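PDB 6SYY: periplasmic cell division protein (SufI), which is a copper-binding multicopper oxidase of a hyperthermophile, probably coupling substrate oxidation to oxygen reduction at its copper centres. Local coordinates for residues Q61-E73 with T80-N92. Residues are numbered along the deposited sequence; the frame is centred on the assembly and turned at random.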
ATOM      1  N   GLN A  61      -4.005 -20.936 -13.218  1.00 36.78           N
ATOM      2  CA  GLN A  61      -3.562 -22.145 -12.534  1.00 34.74           C
ATOM      3  C   GLN A  61      -3.557 -21.890 -11.038  1.00 27.52           C
ATOM      4  O   GLN A  61      -3.053 -20.859 -10.583  1.00 33.30           O
ATOM      5  CB  GLN A  61      -2.176 -22.573 -13.000  1.00 31.08           C
ATOM      6  CG  GLN A  61      -2.122 -22.976 -14.453  1.00 39.73           C
ATOM      7  CD  GLN A  61      -0.758 -23.483 -14.846  1.00 79.90           C
ATOM      8  OE1 GLN A  61      -0.014 -23.999 -14.010  1.00 77.91           O
ATOM      9  NE2 GLN A  61      -0.410 -23.330 -16.118  1.00 89.35           N
ATOM     10  N   ARG A  62      -4.111 -22.832 -10.282  1.00 41.12           N
ATOM     11  CA  ARG A  62      -4.329 -22.619  -8.859  1.00 32.38           C
ATOM     12  C   ARG A  62      -3.010 -22.559  -8.100  1.00 31.82           C
ATOM     13  O   ARG A  62      -2.109 -23.375  -8.318  1.00 32.73           O
ATOM     14  CB  ARG A  62      -5.217 -23.723  -8.291  1.00 27.91           C
ATOM     15  CG  ARG A  62      -6.696 -23.507  -8.559  1.00 27.79           C
ATOM     16  CD  ARG A  62      -7.246 -22.423  -7.649  1.00 30.14           C
ATOM     17  NE  ARG A  62      -8.386 -21.735  -8.243  1.00 26.05           N
ATOM     18  CZ  ARG A  62      -9.102 -20.802  -7.625  1.00 41.78           C
ATOM     19  NH1 ARG A  62      -8.805 -20.449  -6.380  1.00 24.28           N
ATOM     20  NH2 ARG A  62     -10.120 -20.223  -8.248  1.00 29.37           N
ATOM     21  N   VAL A  63      -2.911 -21.583  -7.197  1.00 31.68           N
ATOM     22  CA  VAL A  63      -1.725 -21.342  -6.387  1.00 32.50           C
ATOM     23  C   VAL A  63      -2.144 -21.256  -4.927  1.00 26.44           C
ATOM     24  O   VAL A  63      -3.029 -20.466  -4.578  1.00 23.81           O
ATOM     25  CB  VAL A  63      -1.008 -20.046  -6.804  1.00 31.36           C
ATOM     26  CG1 VAL A  63       0.153 -19.754  -5.862  1.00 24.51           C
ATOM     27  CG2 VAL A  63      -0.547 -20.133  -8.244  1.00 36.94           C
ATOM     28  N   SER A  64      -1.501 -22.052  -4.076  1.00 33.13           N
ATOM     29  CA  SER A  64      -1.746 -22.003  -2.641  1.00 24.62           C
ATOM     30  C   SER A  64      -0.887 -20.916  -2.010  1.00 26.22           C
ATOM     31  O   SER A  64       0.325 -20.852  -2.244  1.00 29.97           O
ATOM     32  CB  SER A  64      -1.455 -23.358  -1.990  1.00 25.88           C
ATOM     33  OG  SER A  64      -2.358 -24.349  -2.449  1.00 59.13           O
ATOM     34  N   ILE A  65      -1.521 -20.055  -1.224  1.00 22.63           N
ATOM     35  CA  ILE A  65      -0.833 -19.037  -0.444  1.00 21.79           C
ATOM     36  C   ILE A  65      -1.130 -19.339   1.015  1.00 21.84           C
ATOM     37  O   ILE A  65      -2.263 -19.152   1.476  1.00 30.32           O
ATOM     38  CB  ILE A  65      -1.277 -17.620  -0.823  1.00 31.07           C
ATOM     39  CG1 ILE A  65      -1.130 -17.416  -2.331  1.00 24.86           C
ATOM     40  CG2 ILE A  65      -0.465 -16.589  -0.059  1.00 20.05           C
ATOM     41  CD1 ILE A  65      -1.749 -16.150  -2.830  1.00 39.97           C
ATOM     42  N   THR A  66      -0.126 -19.816   1.741  1.00 22.33           N
ATOM     43  CA  THR A  66      -0.309 -20.294   3.105  1.00 32.89           C
ATOM     44  C   THR A  66       0.284 -19.295   4.085  1.00 25.08           C
ATOM     45  O   THR A  66       1.471 -18.967   4.001  1.00 33.10           O
ATOM     46  CB  THR A  66       0.335 -21.664   3.296  1.00 25.38           C
ATOM     47  OG1 THR A  66      -0.149 -22.561   2.291  1.00 44.99           O
ATOM     48  CG2 THR A  66      -0.006 -22.214   4.673  1.00 28.19           C
ATOM     49  N   ALA A  67      -0.542 -18.814   5.012  1.00 29.44           N
ATOM     50  CA  ALA A  67      -0.059 -18.029   6.139  1.00 25.74           C
ATOM     51  C   ALA A  67       0.300 -18.978   7.273  1.00 31.95           C
ATOM     52  O   ALA A  67      -0.483 -19.869   7.609  1.00 26.58           O
ATOM     53  CB  ALA A  67      -1.110 -17.022   6.599  1.00 24.64           C
ATOM     54  N   LYS A  68       1.484 -18.799   7.850  1.00 32.45           N
ATOM     55  CA  LYS A  68       1.945 -19.728   8.867  1.00 23.28           C
ATOM     56  C   LYS A  68       2.909 -19.026   9.811  1.00 32.05           C
ATOM     57  O   LYS A  68       3.515 -18.003   9.475  1.00 26.00           O
ATOM     58  CB  LYS A  68       2.622 -20.955   8.238  1.00 24.37           C
ATOM     59  CG  LYS A  68       3.962 -20.660   7.582  1.00 26.26           C
ATOM     60  CD  LYS A  68       4.709 -21.948   7.268  1.00 32.56           C
ATOM     61  CE  LYS A  68       6.149 -21.658   6.898  1.00 51.12           C
ATOM     62  NZ  LYS A  68       6.921 -22.892   6.577  1.00 51.16           N
ATOM     63  N   TRP A  69       3.039 -19.597  11.006  1.00 24.83           N
ATOM     64  CA  TRP A  69       4.050 -19.161  11.955  1.00 27.16           C
ATOM     65  C   TRP A  69       5.399 -19.780  11.620  1.00 25.14           C
ATOM     66  O   TRP A  69       5.483 -20.937  11.198  1.00 40.69           O
ATOM     67  CB  TRP A  69       3.653 -19.546  13.377  1.00 50.85           C
ATOM     68  CG  TRP A  69       2.619 -18.657  13.945  1.00 56.16           C
ATOM     69  CD1 TRP A  69       1.308 -18.957  14.159  1.00 28.02           C
ATOM     70  CD2 TRP A  69       2.802 -17.303  14.367  1.00 32.07           C
ATOM     71  NE1 TRP A  69       0.663 -17.870  14.699  1.00 55.49           N
ATOM     72  CE2 TRP A  69       1.558 -16.841  14.834  1.00 44.69           C
ATOM     73  CE3 TRP A  69       3.900 -16.435  14.398  1.00 24.48           C
ATOM     74  CZ2 TRP A  69       1.381 -15.550  15.328  1.00 31.74           C
ATOM     75  CZ3 TRP A  69       3.723 -15.156  14.886  1.00 25.54           C
ATOM     76  CH2 TRP A  69       2.472 -14.724  15.345  1.00 31.30           C
ATOM     77  N   THR A  70       6.454 -18.994  11.812  1.00 36.49           N
ATOM     78  CA  THR A  70       7.829 -19.432  11.611  1.00 44.13           C
ATOM     79  C   THR A  70       8.728 -18.494  12.410  1.00 37.99           C
ATOM     80  O   THR A  70       8.244 -17.664  13.188  1.00 32.15           O
ATOM     81  CB  THR A  70       8.191 -19.459  10.120  1.00 29.93           C
ATOM     82  OG1 THR A  70       9.447 -20.120   9.941  1.00 39.98           O
ATOM     83  CG2 THR A  70       8.284 -18.043   9.556  1.00 28.24           C
ATOM     84  N   THR A  71      10.039 -18.630  12.227  1.00 41.45           N
ATOM     85  CA  THR A  71      11.014 -17.749  12.856  1.00 32.99           C
ATOM     86  C   THR A  71      11.922 -17.170  11.785  1.00 36.58           C
ATOM     87  O   THR A  71      12.517 -17.920  11.004  1.00 54.40           O
ATOM     88  CB  THR A  71      11.855 -18.487  13.897  1.00 28.17           C
ATOM     89  OG1 THR A  71      12.502 -19.603  13.274  1.00 54.03           O
ATOM     90  CG2 THR A  71      10.977 -18.982  15.032  1.00 28.49           C
ATOM     91  N   LEU A  72      12.029 -15.845  11.754  1.00 28.40           N
ATOM     92  CA  LEU A  72      12.884 -15.142  10.809  1.00 25.42           C
ATOM     93  C   LEU A  72      14.047 -14.489  11.541  1.00 33.53           C
ATOM     94  O   LEU A  72      13.908 -14.029  12.677  1.00 36.30           O
ATOM     95  CB  LEU A  72      12.101 -14.075  10.038  1.00 29.26           C
ATOM     96  CG  LEU A  72      10.958 -14.582   9.162  1.00 51.05           C
ATOM     97  CD1 LEU A  72      10.274 -13.419   8.455  1.00 34.99           C
ATOM     98  CD2 LEU A  72      11.472 -15.610   8.161  1.00 32.52           C
ATOM     99  N   GLU A  73      15.202 -14.449  10.876  1.00 32.69           N
ATOM    100  CA  GLU A  73      16.393 -13.814  11.434  1.00 38.63           C
ATOM    101  C   GLU A  73      16.480 -12.390  10.894  1.00 26.47           C
ATOM    102  O   GLU A  73      17.224 -12.092   9.961  1.00 36.29           O
ATOM    103  CB  GLU A  73      17.642 -14.620  11.100  1.00 30.34           C
ATOM    104  CG  GLU A  73      18.875 -14.133  11.828  1.00 44.76           C
ATOM    105  CD  GLU A  73      20.131 -14.845  11.393  1.00 38.61           C
ATOM    106  OE1 GLU A  73      20.153 -15.385  10.267  1.00 58.64           O
ATOM    107  OE2 GLU A  73      21.095 -14.862  12.184  1.00 40.83           O
ATOM    108  N   THR A  80      13.118 -14.310  15.362  1.00 31.50           N
ATOM    109  CA  THR A  80      11.908 -13.542  15.615  1.00 28.84           C
ATOM    110  C   THR A  80      10.709 -14.351  15.151  1.00 35.14           C
ATOM    111  O   THR A  80      10.629 -14.727  13.977  1.00 25.57           O
ATOM    112  CB  THR A  80      11.954 -12.196  14.895  1.00 24.76           C
ATOM    113  OG1 THR A  80      13.130 -11.484  15.295  1.00 25.36           O
ATOM    114  CG2 THR A  80      10.716 -11.373  15.235  1.00 25.15           C
ATOM    115  N   ASP A  81       9.789 -14.622  16.072  1.00 26.24           N
ATOM    116  CA  ASP A  81       8.559 -15.315  15.723  1.00 32.28           C
ATOM    117  C   ASP A  81       7.701 -14.395  14.866  1.00 24.07           C
ATOM    118  O   ASP A  81       7.325 -13.305  15.306  1.00 31.38           O
ATOM    119  CB  ASP A  81       7.806 -15.739  16.983  1.00 42.76           C
ATOM    120  CG  ASP A  81       8.517 -16.847  17.746  1.00 43.63           C
ATOM    121  OD1 ASP A  81       9.608 -17.272  17.313  1.00 59.45           O
ATOM    122  OD2 ASP A  81       7.980 -17.296  18.782  1.00 69.35           O
ATOM    123  N   MET A  82       7.404 -14.826  13.641  1.00 27.51           N
ATOM    124  CA  MET A  82       6.660 -13.994  12.709  1.00 22.15           C
ATOM    125  C   MET A  82       5.740 -14.855  11.853  1.00 31.68           C
ATOM    126  O   MET A  82       5.908 -16.074  11.741  1.00 31.71           O
ATOM    127  CB  MET A  82       7.596 -13.184  11.804  1.00 23.01           C
ATOM    128  CG  MET A  82       8.356 -12.087  12.519  1.00 28.95           C
ATOM    129  SD  MET A  82       9.301 -11.082  11.370  1.00 38.83           S
ATOM    130  CE  MET A  82       7.978 -10.323  10.436  1.00 43.55           C
ATOM    131  N   LEU A  83       4.762 -14.189  11.246  1.00 30.08           N
ATOM    132  CA  LEU A  83       3.894 -14.794  10.248  1.00 20.84           C
ATOM    133  C   LEU A  83       4.440 -14.507   8.855  1.00 47.42           C
ATOM    134  O   LEU A  83       5.000 -13.437   8.600  1.00 29.22           O
ATOM    135  CB  LEU A  83       2.469 -14.249  10.374  1.00 26.24           C
ATOM    136  CG  LEU A  83       1.624 -14.666  11.585  1.00 24.55           C
ATOM    137  CD1 LEU A  83       0.450 -13.711  11.785  1.00 29.32           C
ATOM    138  CD2 LEU A  83       1.118 -16.085  11.417  1.00 21.27           C
ATOM    139  N   VAL A  84       4.291 -15.473   7.951  1.00 28.76           N
ATOM    140  CA  VAL A  84       4.696 -15.290   6.563  1.00 29.96           C
ATOM    141  C   VAL A  84       3.628 -15.886   5.663  1.00 20.50           C
ATOM    142  O   VAL A  84       2.934 -16.837   6.030  1.00 26.63           O
ATOM    143  CB  VAL A  84       6.070 -15.929   6.241  1.00 22.00           C
ATOM    144  CG1 VAL A  84       7.178 -15.255   7.024  1.00 24.10           C
ATOM    145  CG2 VAL A  84       6.053 -17.426   6.512  1.00 22.48           C
ATOM    146  N   TYR A  85       3.488 -15.299   4.482  1.00 29.63           N
ATOM    147  CA  TYR A  85       2.770 -15.931   3.386  1.00 27.10           C
ATOM    148  C   TYR A  85       3.759 -16.816   2.639  1.00 28.47           C
ATOM    149  O   TYR A  85       4.792 -16.331   2.164  1.00 24.57           O
ATOM    150  CB  TYR A  85       2.168 -14.883   2.448  1.00 32.38           C
ATOM    151  CG  TYR A  85       0.931 -14.181   2.974  1.00 30.11           C
ATOM    152  CD1 TYR A  85      -0.157 -14.904   3.450  1.00 29.07           C
ATOM    153  CD2 TYR A  85       0.849 -12.793   2.984  1.00 24.65           C
ATOM    154  CE1 TYR A  85      -1.296 -14.259   3.924  1.00 42.61           C
ATOM    155  CE2 TYR A  85      -0.281 -12.141   3.454  1.00 47.91           C
ATOM    156  CZ  TYR A  85      -1.350 -12.877   3.924  1.00 35.03           C
ATOM    157  OH  TYR A  85      -2.470 -12.227   4.391  1.00 28.43           O
ATOM    158  N   GLU A  86       3.467 -18.113   2.563  1.00 34.37           N
ATOM    159  CA  GLU A  86       4.314 -19.052   1.837  1.00 26.93           C
ATOM    160  C   GLU A  86       3.699 -19.328   0.472  1.00 43.61           C
ATOM    161  O   GLU A  86       2.554 -19.786   0.380  1.00 34.54           O
ATOM    162  CB  GLU A  86       4.518 -20.361   2.602  1.00 30.63           C
ATOM    163  CG  GLU A  86       5.404 -21.343   1.834  1.00 34.34           C
ATOM    164  CD  GLU A  86       6.030 -22.413   2.710  1.00 45.30           C
ATOM    165  OE1 GLU A  86       5.673 -22.501   3.902  1.00 65.71           O
ATOM    166  OE2 GLU A  86       6.884 -23.168   2.199  1.00 75.01           O
ATOM    167  N   ILE A  87       4.461 -19.040  -0.578  1.00 29.92           N
ATOM    168  CA  ILE A  87       4.060 -19.281  -1.957  1.00 28.88           C
ATOM    169  C   ILE A  87       5.240 -19.946  -2.644  1.00 34.24           C
ATOM    170  O   ILE A  87       6.284 -19.312  -2.835  1.00 44.51           O
ATOM    171  CB  ILE A  87       3.675 -17.988  -2.685  1.00 28.70           C
ATOM    172  CG1 ILE A  87       2.572 -17.251  -1.927  1.00 34.44           C
ATOM    173  CG2 ILE A  87       3.236 -18.299  -4.101  1.00 30.00           C
ATOM    174  CD1 ILE A  87       2.350 -15.838  -2.413  1.00 34.35           C
ATOM    175  N   ASP A  88       5.085 -21.221  -3.007  1.00 41.40           N
ATOM    176  CA  ASP A  88       6.107 -21.944  -3.766  1.00 41.79           C
ATOM    177  C   ASP A  88       7.447 -21.926  -3.030  1.00 44.41           C
ATOM    178  O   ASP A  88       8.497 -21.638  -3.609  1.00 45.04           O
ATOM    179  CB  ASP A  88       6.240 -21.363  -5.178  1.00 50.81           C
ATOM    180  CG  ASP A  88       6.937 -22.303  -6.141  1.00 46.44           C
ATOM    181  OD1 ASP A  88       6.414 -23.414  -6.371  1.00 91.77           O
ATOM    182  OD2 ASP A  88       7.999 -21.921  -6.682  1.00 78.34           O
ATOM    183  N   ASN A  89       7.393 -22.214  -1.727  1.00 34.31           N
ATOM    184  CA  ASN A  89       8.583 -22.275  -0.871  1.00 36.22           C
ATOM    185  C   ASN A  89       9.338 -20.947  -0.844  1.00 40.58           C
ATOM    186  O   ASN A  89      10.569 -20.911  -0.773  1.00 53.49           O
ATOM    187  CB  ASN A  89       9.508 -23.421  -1.290  1.00 34.80           C
ATOM    188  CG  ASN A  89       9.462 -24.576  -0.318  1.00 62.22           C
ATOM    189  OD1 ASN A  89       8.453 -25.275  -0.216  1.00 67.98           O
ATOM    190  ND2 ASN A  89      10.553 -24.779   0.414  1.00 86.05           N
ATOM    191  N   GLU A  90       8.591 -19.847  -0.897  1.00 28.22           N
ATOM    192  CA  GLU A  90       9.126 -18.504  -0.734  1.00 28.79           C
ATOM    193  C   GLU A  90       8.283 -17.768   0.292  1.00 30.31           C
ATOM    194  O   GLU A  90       7.059 -17.918   0.320  1.00 40.78           O
ATOM    195  CB  GLU A  90       9.123 -17.725  -2.054  1.00 24.60           C
ATOM    196  CG  GLU A  90      10.159 -18.183  -3.062  1.00 31.38           C
ATOM    197  CD  GLU A  90      10.024 -17.462  -4.390  1.00 49.34           C
ATOM    198  OE1 GLU A  90       9.290 -17.959  -5.271  1.00 85.64           O
ATOM    199  OE2 GLU A  90      10.643 -16.392  -4.546  1.00 66.98           O
ATOM    200  N   TYR A  91       8.934 -16.969   1.131  1.00 29.50           N
ATOM    201  CA  TYR A  91       8.238 -16.194   2.150  1.00 33.12           C
ATOM    202  C   TYR A  91       7.981 -14.782   1.633  1.00 33.02           C
ATOM    203  O   TYR A  91       8.915 -14.095   1.204  1.00 36.85           O
ATOM    204  CB  TYR A  91       9.041 -16.149   3.451  1.00 38.61           C
ATOM    205  CG  TYR A  91       9.072 -17.459   4.220  1.00 31.98           C
ATOM    206  CD1 TYR A  91       8.222 -18.510   3.890  1.00 28.31           C
ATOM    207  CD2 TYR A  91       9.944 -17.635   5.286  1.00 37.03           C
ATOM    208  CE1 TYR A  91       8.252 -19.703   4.600  1.00 26.87           C
ATOM    209  CE2 TYR A  91       9.980 -18.819   5.997  1.00 30.63           C
ATOM    210  CZ  TYR A  91       9.134 -19.850   5.653  1.00 30.70           C
ATOM    211  OH  TYR A  91       9.181 -21.029   6.369  1.00 35.02           O
ATOM    212  N   ASN A  92       6.715 -14.358   1.680  1.00 28.72           N
ATOM    213  CA  ASN A  92       6.257 -13.043   1.239  1.00 29.22           C
ATOM    214  C   ASN A  92       6.929 -12.589  -0.050  1.00 49.71           C
ATOM    215  O   ASN A  92       7.481 -11.479  -0.100  1.00 33.07           O
ATOM    216  CB  ASN A  92       6.506 -11.998   2.326  1.00 22.95           C
ATOM    217  CG  ASN A  92       5.749 -12.293   3.595  1.00 29.40           C
ATOM    218  OD1 ASN A  92       4.688 -12.918   3.570  1.00 25.10           O
ATOM    219  ND2 ASN A  92       6.289 -11.845   4.720  1.00 37.98           N
TER
HETATM  220  O   HOH W   1       1.445 -22.430   0.087  1.00 36.43           O
HETATM  221  O   HOH W   2       2.300 -22.529  -3.189  1.00 38.34           O
HETATM  222  O   HOH W   3      15.504 -11.524  14.378  1.00 33.15           O
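W69 and L83 face each other as a non-hydrogen-bonded pair of an antiparallel hairpin, strand 63-72 against strand 80-86, in which T66, K68, T70 and L72 each exchange two N-H...O bonds with E86, V84, M82 and T80 respectively. The evidence for a CH-pi contact is direct: L83 CD2 stands 3.6 Å from the centroid of the W69 five-membered ring, only 12° off its normal. With chi1 at -77° the indole lies beside its own backbone N, and its six-membered ring reaches back until CE3 is 3.3 Å from M82 O. An alanine in place of W69 would probably leave L83 CD2 without its aromatic cover and M82 O less shielded. On this same face I65 CG2 meets I87 CG1 at 3.6 Å and A67 CB touches the Y85 ring obliquely; I65, A67, Y85 and I87 form a buried, close-packed part.

The K68 face is packed too where L72 CD1 meets M82 SD at 3.9 Å and V84 CG2 sits 3.5 Å above the centre of the Y91 ring. Its solvent side is the polar end of T66, K68 and E86: K68, extended beyond CG, sends NZ to E86 OE1 at 3.0 Å, a salt bridge on the syn side but 27° out of the carboxylate plane, and donates to Y91 OH at 2.9 Å. Away from the connecting turn, a water bonds T66 OG1 and E86 O, and more weakly S64 O. T71 and D81, beyond W69, are also exposed.

Strand 63-72 continues the sheet by parallel pairing with strand 102-110, while I65 and Y85 press on I117 of strand 117-120, packing between sheets as in a cupredoxin beta-sandwich. Y85 meets Y158, and its side chain lies about 5 Å from that of the copper ligand H159.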